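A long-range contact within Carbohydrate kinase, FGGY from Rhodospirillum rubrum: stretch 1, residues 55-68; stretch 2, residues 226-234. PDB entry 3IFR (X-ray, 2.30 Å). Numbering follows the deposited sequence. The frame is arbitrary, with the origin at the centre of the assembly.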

# COMPACT_ATOMS: atom_id res chain seq x y z
N TRP A 55 -14.49 -1.02 -13.11
CA TRP A 55 -14.12 -1.98 -12.07
C TRP A 55 -15.11 -3.17 -12.15
O TRP A 55 -14.71 -4.33 -12.20
CB TRP A 55 -14.12 -1.40 -10.65
CG TRP A 55 -13.25 -0.20 -10.40
CD1 TRP A 55 -12.09 0.15 -11.03
CD2 TRP A 55 -13.48 0.81 -9.39
NE1 TRP A 55 -11.61 1.34 -10.52
CE2 TRP A 55 -12.44 1.74 -9.50
CE3 TRP A 55 -14.47 1.00 -8.42
CZ2 TRP A 55 -12.35 2.85 -8.66
CZ3 TRP A 55 -14.39 2.09 -7.60
CH2 TRP A 55 -13.33 3.00 -7.71
N TRP A 56 -16.40 -2.86 -12.20
CA TRP A 56 -17.44 -3.88 -12.09
C TRP A 56 -17.44 -4.76 -13.31
O TRP A 56 -17.58 -5.98 -13.21
CB TRP A 56 -18.82 -3.23 -11.92
CG TRP A 56 -19.91 -4.22 -11.89
CD1 TRP A 56 -20.96 -4.29 -12.76
CD2 TRP A 56 -20.06 -5.35 -11.00
NE1 TRP A 56 -21.77 -5.35 -12.44
CE2 TRP A 56 -21.24 -6.03 -11.37
CE3 TRP A 56 -19.31 -5.85 -9.92
CZ2 TRP A 56 -21.72 -7.16 -10.69
CZ3 TRP A 56 -19.79 -6.99 -9.24
CH2 TRP A 56 -20.99 -7.62 -9.64
N ASP A 57 -17.29 -4.14 -14.47
CA ASP A 57 -17.15 -4.90 -15.69
C ASP A 57 -15.90 -5.74 -15.72
O ASP A 57 -15.95 -6.90 -16.10
CB ASP A 57 -17.18 -4.00 -16.90
CG ASP A 57 -18.18 -4.48 -17.88
OD1 ASP A 57 -17.74 -4.99 -18.94
OD2 ASP A 57 -19.39 -4.41 -17.52
N ASN A 58 -14.77 -5.14 -15.36
CA ASN A 58 -13.53 -5.92 -15.13
C ASN A 58 -13.81 -7.08 -14.16
O ASN A 58 -13.50 -8.23 -14.48
CB ASN A 58 -12.41 -5.05 -14.58
CG ASN A 58 -11.65 -4.25 -15.65
OD1 ASN A 58 -10.64 -3.60 -15.32
ND2 ASN A 58 -12.10 -4.28 -16.89
N ALA A 59 -14.45 -6.81 -13.03
CA ALA A 59 -14.65 -7.89 -12.04
C ALA A 59 -15.51 -9.06 -12.56
O ALA A 59 -15.19 -10.20 -12.34
CB ALA A 59 -15.23 -7.35 -10.72
N ARG A 60 -16.61 -8.76 -13.23
CA ARG A 60 -17.42 -9.78 -13.87
C ARG A 60 -16.61 -10.60 -14.82
O ARG A 60 -16.72 -11.80 -14.80
CB ARG A 60 -18.53 -9.11 -14.69
CG ARG A 60 -19.67 -8.59 -13.83
CD ARG A 60 -20.59 -7.80 -14.66
NE ARG A 60 -21.34 -8.69 -15.53
CZ ARG A 60 -21.88 -8.32 -16.70
NH1 ARG A 60 -21.74 -7.08 -17.14
NH2 ARG A 60 -22.54 -9.22 -17.42
N ALA A 61 -15.81 -9.96 -15.66
CA ALA A 61 -15.04 -10.68 -16.70
C ALA A 61 -14.03 -11.68 -16.13
O ALA A 61 -13.88 -12.83 -16.61
CB ALA A 61 -14.30 -9.69 -17.59
N VAL A 62 -13.30 -11.21 -15.13
CA VAL A 62 -12.20 -11.92 -14.52
C VAL A 62 -12.72 -13.07 -13.63
O VAL A 62 -12.15 -14.14 -13.60
CB VAL A 62 -11.45 -10.87 -13.70
CG1 VAL A 62 -11.45 -11.19 -12.23
CG2 VAL A 62 -10.12 -10.52 -14.29
N LEU A 63 -13.82 -12.86 -12.91
CA LEU A 63 -14.43 -13.96 -12.15
C LEU A 63 -14.96 -15.05 -13.09
O LEU A 63 -14.64 -16.21 -12.94
CB LEU A 63 -15.55 -13.47 -11.20
CG LEU A 63 -15.08 -12.51 -10.11
CD1 LEU A 63 -16.24 -11.85 -9.31
CD2 LEU A 63 -14.15 -13.25 -9.20
N ALA A 64 -15.77 -14.67 -14.07
CA ALA A 64 -16.21 -15.63 -15.08
C ALA A 64 -15.04 -16.34 -15.78
O ALA A 64 -15.07 -17.55 -16.03
CB ALA A 64 -17.06 -14.93 -16.07
N GLU A 65 -13.97 -15.62 -16.09
CA GLU A 65 -12.83 -16.27 -16.75
C GLU A 65 -12.18 -17.30 -15.83
O GLU A 65 -11.70 -18.33 -16.29
CB GLU A 65 -11.79 -15.25 -17.21
CG GLU A 65 -10.66 -15.92 -17.97
CD GLU A 65 -9.58 -14.96 -18.39
OE1 GLU A 65 -9.91 -13.94 -19.05
OE2 GLU A 65 -8.39 -15.22 -18.09
N LEU A 66 -12.19 -17.04 -14.52
CA LEU A 66 -11.67 -17.98 -13.54
C LEU A 66 -12.37 -19.34 -13.68
O LEU A 66 -11.71 -20.38 -13.71
CB LEU A 66 -11.91 -17.45 -12.12
CG LEU A 66 -10.71 -17.06 -11.27
CD1 LEU A 66 -9.64 -16.36 -12.09
CD2 LEU A 66 -11.12 -16.25 -10.02
N LYS A 67 -13.69 -19.31 -13.75
CA LYS A 67 -14.52 -20.49 -13.91
C LYS A 67 -14.27 -21.17 -15.24
O LYS A 67 -14.27 -22.36 -15.32
CB LYS A 67 -15.97 -20.06 -13.83
CG LYS A 67 -17.02 -21.14 -13.62
CD LYS A 67 -18.42 -20.52 -13.86
CE LYS A 67 -19.52 -21.30 -13.18
NZ LYS A 67 -20.82 -20.52 -13.16
N THR A 68 -14.02 -20.39 -16.29
CA THR A 68 -13.82 -20.88 -17.65
C THR A 68 -12.47 -21.51 -17.80
O THR A 68 -12.28 -22.47 -18.54
CB THR A 68 -13.95 -19.69 -18.64
OG1 THR A 68 -15.29 -19.61 -19.07
CG2 THR A 68 -13.09 -19.86 -19.86
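Stretch 2 226-234: EAAALTGLP

Stretch 1 is helical throughout, a segment of a longer helix that extends beyond it in both directions. Stretch 2 brings in the last part of a second helix, residues 226-231, which ends against the first and gives way to a non-helical segment at Gly232, Leu233 and Pro234. The two helix axes approach to 9.4 Å, and their N-to-C directions differ by 71°, so the second helix crosses the first steeply rather than running along it. The backbones come nearest where the second helix ends: the CA atoms of Arg60 and Thr231 are 4.5 Å apart, and those of Ala64 and Gly232 5.2 Å apart.

The change of direction takes place at Gly232, whose phi/psi of 88/-22 leaves the helical region although its N still donates to Ala228 O at 2.8 Å. Its positive phi would jam a CB against the carbonyl oxygen of Thr231, which by itself calls for glycine. Such a CB would also point toward stretch 1, 3.7 Å from Lys67 CD and 3.8 Å from Ala64 CA. Leu233 and Pro234 then adopt extended backbone angles, with psi values of 144° and 143°.

The polar contacts use carbonyl groups at this helix end. Arg60, with chi1 in m, starts sideways but its end comes nearer, and NE donates a nearly straight hydrogen bond to Leu230 O, at 3.0 Å and an N-H...O angle of 165°. Leu230 CD2 lies over one face of the guanidinium group, while Arg60 NH1 forms a salt bridge within stretch 1 to Asp57 OD2 at 3.6 Å. One turn beyond Leu63, Lys67 extends with all four chi angles in t and donates a hydrogen bond from NZ to Gly232 O at 2.9 Å. Between these two bonds, Thr231 O comes within 3.3 Å of Ala64 N, but the angle is too poor for hydrogen bonding; that amide instead donates to Arg60 O within its own helix, at 3.1 Å.

Apolar packing fills the rest of the contact. Trp56, with chi1 in t, has its CA-to-CB bond sideways, but the end of its indole comes nearer to the second helix. Leu230 CD1 and Ala227 CB lie at the ring edge, 4.0 Å from Trp56 CZ2 and 4.5 Å from Trp56 CH2 respectively, whereas Thr231 CG2 approaches Trp56 CH2 obliquely at 3.7 Å. The same methyl also packs against the aliphatic part of Arg60, with Thr231 CG2 3.9 Å from Arg60 CG. The Thr231 hydroxyl serves its own stretch: OG1 donates to Ala227 O at 2.6 Å and accepts from Leu233 N at 3.2 Å, tying the last helical turn to the segment that follows. Leu63 points toward stretch 2, its CB 3.8 Å from Thr231 O and its CD1 3.5 Å from Leu233 CD2, so the contact continues past the helix end. Together the two stretches bury 473 Å², counting both sides.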

# COMPACT_ATOMS: atom_id res chain seq x y z
N GLU A 226 -28.78 -11.66 -8.60
CA GLU A 226 -28.31 -10.77 -9.68
C GLU A 226 -26.78 -10.91 -9.91
O GLU A 226 -26.31 -11.01 -11.04
CB GLU A 226 -28.71 -9.32 -9.39
CG GLU A 226 -30.18 -9.00 -9.62
CD GLU A 226 -30.46 -8.75 -11.13
OE1 GLU A 226 -29.58 -9.16 -11.95
OE2 GLU A 226 -31.54 -8.15 -11.49
N ALA A 227 -26.02 -10.99 -8.83
CA ALA A 227 -24.57 -10.93 -8.96
C ALA A 227 -23.99 -12.28 -9.34
O ALA A 227 -22.95 -12.35 -9.99
CB ALA A 227 -23.95 -10.38 -7.71
N ALA A 228 -24.70 -13.35 -9.01
CA ALA A 228 -24.35 -14.68 -9.49
C ALA A 228 -24.51 -14.67 -10.99
O ALA A 228 -23.61 -15.01 -11.72
CB ALA A 228 -25.21 -15.78 -8.87
N ALA A 229 -25.65 -14.20 -11.45
CA ALA A 229 -25.84 -14.07 -12.89
C ALA A 229 -24.72 -13.30 -13.66
O ALA A 229 -24.10 -13.81 -14.59
CB ALA A 229 -27.19 -13.48 -13.16
N LEU A 230 -24.44 -12.09 -13.24
CA LEU A 230 -23.43 -11.30 -13.90
C LEU A 230 -22.00 -11.81 -13.80
O LEU A 230 -21.19 -11.54 -14.70
CB LEU A 230 -23.52 -9.87 -13.38
CG LEU A 230 -24.92 -9.23 -13.54
CD1 LEU A 230 -25.16 -8.05 -12.60
CD2 LEU A 230 -25.13 -8.81 -14.97
N THR A 231 -21.67 -12.51 -12.70
CA THR A 231 -20.28 -12.94 -12.47
C THR A 231 -19.95 -14.42 -12.65
O THR A 231 -18.77 -14.76 -12.79
CB THR A 231 -19.78 -12.53 -11.08
OG1 THR A 231 -20.49 -13.29 -10.09
CG2 THR A 231 -20.01 -11.03 -10.85
N GLY A 232 -20.95 -15.30 -12.66
CA GLY A 232 -20.68 -16.74 -12.67
C GLY A 232 -20.52 -17.34 -11.27
O GLY A 232 -20.66 -18.55 -11.09
N LEU A 233 -20.20 -16.51 -10.28
CA LEU A 233 -20.08 -17.00 -8.89
C LEU A 233 -21.34 -17.74 -8.46
O LEU A 233 -22.47 -17.39 -8.85
CB LEU A 233 -19.81 -15.84 -7.92
CG LEU A 233 -18.35 -15.46 -7.58
CD1 LEU A 233 -17.37 -15.92 -8.62
CD2 LEU A 233 -18.10 -13.95 -7.24
N PRO A 234 -21.17 -18.79 -7.65
CA PRO A 234 -22.34 -19.53 -7.17
C PRO A 234 -23.24 -18.62 -6.37
O PRO A 234 -22.76 -17.74 -5.65
CB PRO A 234 -21.74 -20.61 -6.25
CG PRO A 234 -20.31 -20.71 -6.61
CD PRO A 234 -19.90 -19.33 -7.14